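One contact in two related proteins. Structure 1 is aryl acylamidase from bacterium CSBL00001, which probably hydrolyses the amide bond of aryl acylamides, as a member of the amidase signature family: PDB 4YJ6 (chain A, 1.70 Å), residues T131-Y136 and G161-G166. Structure 2 is 6-aminohexanoate-cyclic-dimer hydrolase from Arthrobacter sp.: PDB 3A2P (chain B, 1.90 Å), residues T118-M123 and G148-G153. One frame, after least-squares fit of the local backbone (RMSD 0.35 Å); residues are numbered along the deposited sequences.

Structure 1 (4YJ6). With PO4 (phosphate ion), chain C.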
loop_
_atom_site.group_PDB
_atom_site.type_symbol
_atom_site.label_atom_id
_atom_site.label_comp_id
_atom_site.label_asym_id
_atom_site.label_seq_id
_atom_site.Cartn_x
_atom_site.Cartn_y
_atom_site.Cartn_z
ATOM N N THR A 131 -0.273 -11.833 2.537
ATOM C CA THR A 131 -0.221 -11.599 1.110
ATOM C C THR A 131 1.202 -11.392 0.588
ATOM O O THR A 131 2.099 -10.975 1.321
ATOM C CB THR A 131 -1.064 -10.341 0.743
ATOM O OG1 THR A 131 -0.623 -9.244 1.554
ATOM C CG2 THR A 131 -2.552 -10.599 1.027
ATOM N N ASN A 132 1.388 -11.655 -0.712
ATOM C CA ASN A 132 2.712 -11.666 -1.350
ATOM C C ASN A 132 3.319 -10.263 -1.515
ATOM O O ASN A 132 2.585 -9.297 -1.762
ATOM C CB ASN A 132 2.553 -12.272 -2.750
ATOM C CG ASN A 132 3.854 -12.831 -3.316
ATOM O OD1 ASN A 132 4.789 -13.109 -2.602
ATOM N ND2 ASN A 132 3.893 -12.994 -4.640
ATOM N N SER A 133 4.649 -10.199 -1.408
ATOM C CA SER A 133 5.448 -8.986 -1.635
ATOM C C SER A 133 6.706 -9.433 -2.391
ATOM O O SER A 133 7.126 -10.585 -2.251
ATOM C CB SER A 133 5.839 -8.358 -0.259
ATOM O OG SER A 133 6.873 -7.347 -0.366
ATOM N N PRO A 134 7.319 -8.528 -3.178
ATOM C CA PRO A 134 8.663 -8.756 -3.707
ATOM C C PRO A 134 9.694 -8.739 -2.581
ATOM O O PRO A 134 9.447 -8.218 -1.474
ATOM C CB PRO A 134 8.895 -7.534 -4.610
ATOM C CG PRO A 134 8.133 -6.431 -3.896
ATOM C CD PRO A 134 6.846 -7.155 -3.457
ATOM N N VAL A 135 10.854 -9.312 -2.855
ATOM C CA VAL A 135 11.890 -9.466 -1.844
ATOM C C VAL A 135 12.272 -8.114 -1.258
ATOM O O VAL A 135 12.576 -7.183 -1.982
ATOM C CB VAL A 135 13.153 -10.164 -2.432
ATOM C CG1 VAL A 135 14.336 -10.058 -1.465
ATOM C CG2 VAL A 135 12.827 -11.641 -2.815
ATOM N N TYR A 136 12.220 -8.023 0.069
ATOM C CA TYR A 136 12.577 -6.803 0.806
ATOM C C TYR A 136 11.771 -5.580 0.341
ATOM O O TYR A 136 12.161 -4.434 0.608
ATOM C CB TYR A 136 14.094 -6.520 0.711
ATOM C CG TYR A 136 14.927 -7.215 1.780
ATOM C CD1 TYR A 136 14.734 -6.912 3.112
ATOM C CD2 TYR A 136 15.917 -8.166 1.453
ATOM C CE1 TYR A 136 15.492 -7.526 4.111
ATOM C CE2 TYR A 136 16.678 -8.781 2.438
ATOM C CZ TYR A 136 16.456 -8.462 3.761
ATOM O OH TYR A 136 17.186 -9.050 4.771
ATOM N N GLY A 161 1.200 -5.079 -9.456
ATOM C CA GLY A 161 1.992 -3.999 -8.876
ATOM C C GLY A 161 2.463 -4.422 -7.497
ATOM O O GLY A 161 2.162 -5.525 -7.046
ATOM N N GLY A 162 3.183 -3.545 -6.808
ATOM C CA GLY A 162 3.824 -3.911 -5.549
ATOM C C GLY A 162 4.329 -2.647 -4.845
ATOM O O GLY A 162 4.177 -1.533 -5.362
ATOM N N SER A 163 4.917 -2.805 -3.659
ATOM C CA SER A 163 5.184 -4.128 -3.085
ATOM C C SER A 163 3.994 -4.819 -2.410
ATOM O O SER A 163 4.107 -5.997 -2.068
ATOM C CB SER A 163 6.363 -4.023 -2.102
ATOM O OG SER A 163 6.044 -3.161 -1.012
ATOM N N SER A 164 2.875 -4.117 -2.195
ATOM C CA SER A 164 1.698 -4.756 -1.583
ATOM C C SER A 164 0.777 -5.356 -2.646
ATOM O O SER A 164 -0.434 -5.136 -2.604
ATOM C CB SER A 164 0.845 -3.753 -0.802
ATOM O OG SER A 164 1.644 -2.969 0.070
ATOM N N GLY A 165 1.320 -6.155 -3.552
ATOM C CA GLY A 165 0.532 -6.631 -4.682
ATOM C C GLY A 165 -0.526 -7.644 -4.278
ATOM O O GLY A 165 -1.649 -7.589 -4.753
ATOM N N GLY A 166 -0.177 -8.566 -3.391
ATOM C CA GLY A 166 -1.171 -9.525 -2.937
ATOM C C GLY A 166 -2.361 -8.862 -2.246
ATOM O O GLY A 166 -3.518 -9.283 -2.412
HETATM P P PO4 C . 8.254 -0.248 -0.421
HETATM O O1 PO4 C . 8.965 -0.494 -1.766
HETATM O O2 PO4 C . 9.332 0.307 0.479
HETATM O O3 PO4 C . 7.175 0.751 -0.658
HETATM O O4 PO4 C . 7.714 -1.520 0.186
#
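Pro134 packs on Ser163, joining the loop after strand 126-131 to the glycine- and serine-rich turn before helix 165-172, buried in the amidase signature fold. The ring presses tightly on the serine, Pro134 CD 3.4 Å from Ser163 CB. Ser133 CB lies 3.4 Å from Ser163 O, and Thr131 CB rests 3.6 Å from Gly166 C. One backbone hydrogen bond joins the segments, Gly166 N to Asn132 O, 3.3 Å with 159° at the hydrogen. Within the loop, Ser133 OG donates to Pro134 O at 2.9 Å, in the carbonyl plane on a lone pair; OG, anti to the backbone N (chi1 167°), reaches that oxygen. Ser163, after a cis peptide, hydrogen-bonds Lys84 through OG and Ser187 OG through N, consistent with the family's Ser-cisSer-Lys triad; a phosphate also bonds OG. Tyr136 packs on helix 315-339, its OH bonding Ser333.

Structure 2 (3A2P).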
loop_
_atom_site.group_PDB
_atom_site.type_symbol
_atom_site.label_atom_id
_atom_site.label_comp_id
_atom_site.label_asym_id
_atom_site.label_seq_id
_atom_site.Cartn_x
_atom_site.Cartn_y
_atom_site.Cartn_z
ATOM N N THR B 118 -0.102 -11.847 2.778
ATOM C CA THR B 118 -0.042 -11.657 1.333
ATOM C C THR B 118 1.363 -11.507 0.762
ATOM O O THR B 118 2.297 -11.068 1.441
ATOM C CB THR B 118 -0.869 -10.442 0.922
ATOM O OG1 THR B 118 -0.438 -9.306 1.678
ATOM C CG2 THR B 118 -2.341 -10.698 1.193
ATOM N N ASN B 119 1.484 -11.849 -0.516
ATOM C CA ASN B 119 2.745 -11.813 -1.238
ATOM C C ASN B 119 3.304 -10.410 -1.477
ATOM O O ASN B 119 2.569 -9.420 -1.517
ATOM C CB ASN B 119 2.567 -12.559 -2.566
ATOM C CG ASN B 119 3.881 -13.025 -3.164
ATOM O OD1 ASN B 119 4.893 -13.144 -2.468
ATOM N ND2 ASN B 119 3.864 -13.314 -4.461
ATOM N N THR B 120 4.623 -10.345 -1.628
ATOM C CA THR B 120 5.339 -9.097 -1.858
ATOM C C THR B 120 6.674 -9.413 -2.513
ATOM O O THR B 120 7.186 -10.529 -2.378
ATOM C CB THR B 120 5.638 -8.371 -0.519
ATOM O OG1 THR B 120 6.644 -7.368 -0.719
ATOM C CG2 THR B 120 6.141 -9.370 0.524
ATOM N N PRO B 121 7.247 -8.451 -3.259
ATOM C CA PRO B 121 8.544 -8.751 -3.872
ATOM C C PRO B 121 9.506 -8.834 -2.693
ATOM O O PRO B 121 9.150 -8.432 -1.586
ATOM C CB PRO B 121 8.809 -7.535 -4.760
ATOM C CG PRO B 121 7.978 -6.437 -4.118
ATOM C CD PRO B 121 6.723 -7.155 -3.723
ATOM N N GLU B 122 10.709 -9.352 -2.910
ATOM C CA GLU B 122 11.672 -9.478 -1.821
ATOM C C GLU B 122 11.944 -8.158 -1.101
ATOM O O GLU B 122 12.367 -7.175 -1.715
ATOM C CB GLU B 122 12.993 -10.048 -2.334
ATOM C CG GLU B 122 14.015 -10.241 -1.232
ATOM C CD GLU B 122 15.251 -10.969 -1.705
ATOM O OE1 GLU B 122 16.019 -10.392 -2.505
ATOM O OE2 GLU B 122 15.445 -12.124 -1.274
ATOM N N MET B 123 11.711 -8.159 0.206
ATOM C CA MET B 123 11.915 -6.987 1.047
ATOM C C MET B 123 11.207 -5.751 0.486
ATOM O O MET B 123 11.635 -4.619 0.721
ATOM C CB MET B 123 13.421 -6.726 1.229
ATOM C CG MET B 123 14.142 -7.860 1.986
ATOM S SD MET B 123 15.888 -7.560 2.321
ATOM C CE MET B 123 16.640 -8.163 0.800
ATOM N N GLY B 148 1.086 -4.854 -9.557
ATOM C CA GLY B 148 1.801 -3.722 -8.998
ATOM C C GLY B 148 2.554 -4.227 -7.781
ATOM O O GLY B 148 2.630 -5.431 -7.553
ATOM N N GLY B 149 3.120 -3.320 -6.998
ATOM C CA GLY B 149 3.859 -3.732 -5.819
ATOM C C GLY B 149 4.254 -2.505 -5.022
ATOM O O GLY B 149 4.020 -1.387 -5.481
ATOM N N SER B 150 4.879 -2.696 -3.861
ATOM C CA SER B 150 5.209 -4.028 -3.350
ATOM C C SER B 150 4.072 -4.757 -2.627
ATOM O O SER B 150 4.146 -5.971 -2.425
ATOM C CB SER B 150 6.432 -3.937 -2.428
ATOM O OG SER B 150 6.179 -3.101 -1.309
ATOM N N SER B 151 3.021 -4.037 -2.237
ATOM C CA SER B 151 1.904 -4.681 -1.542
ATOM C C SER B 151 0.916 -5.271 -2.554
ATOM O O SER B 151 -0.301 -5.146 -2.399
ATOM C CB SER B 151 1.177 -3.679 -0.638
ATOM O OG SER B 151 2.071 -3.047 0.264
ATOM N N GLY B 152 1.454 -5.923 -3.584
ATOM C CA GLY B 152 0.617 -6.513 -4.616
ATOM C C GLY B 152 -0.310 -7.615 -4.138
ATOM O O GLY B 152 -1.432 -7.742 -4.628
ATOM N N GLY B 153 0.153 -8.414 -3.181
ATOM C CA GLY B 153 -0.671 -9.490 -2.655
ATOM C C GLY B 153 -1.928 -8.983 -1.975
ATOM O O GLY B 153 -3.021 -9.523 -2.173
#
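Pro121 packs on Ser150 with its ring pressed tightly against the serine, CD of Pro121 lying 3.5 Å from CB of Ser150. Thr120 CB lies 3.4 Å from Ser150 O, and Thr118 CB rests 3.4 Å from Gly153 C. One backbone hydrogen bond joins the segments, Gly153 N to Asn119 O, 3.1 Å with 137° at the hydrogen. Within the loop, Thr120 OG1 donates to Pro121 O at 2.9 Å, in the carbonyl plane on a lone pair; OG1, anti to the backbone N (chi1 164°), reaches that oxygen, leaving CG2 between N and the carbonyl carbon. Ser150, after a cis peptide, bonds through OG to Lys72 and Ser174, the other members of the catalytic triad assigned by similarity. Glu122 OE1 bonds Ser344 and the backbone N of Glu341, while Met123 packs on helix 308-331.

Comparison
From Ser133(A) to Thr120(B) the hydroxyl stays: OG of Ser133(A) and OG1 of Thr120(B) lie 0.4 Å apart after superposition, and the link to O of Pro134(A) or Pro121(B) is kept. What comes is the methyl CG2 of Thr120(B), without counterpart in Ser133(A); it touches none of residues 148-153, adding bulk on the loop side while CB stays 3.4 Å from O of Ser163(A) or Ser150(B). The side chains of Thr131(A), Asn132(A), Ser163(A) and their counterparts keep their place within the error. At Val135(A) against Glu122(B), CG1 and CG fall 0.4 Å apart; CG2 goes, and a carboxylate comes that probably carries charge into a buried position, where Ser344(B) and the backbone N of Glu341(B) bond OE1. The one CA pair to part, at the limit of error, is Tyr136(A) and Met123(B), 0.7 Å apart after superposition. CD2 of Tyr136(A) and SD of Met123(B) lie 1.1 Å apart; the ring beyond goes, and with it the hydrogen bond between Tyr136(A) OH and Ser333(A) OG.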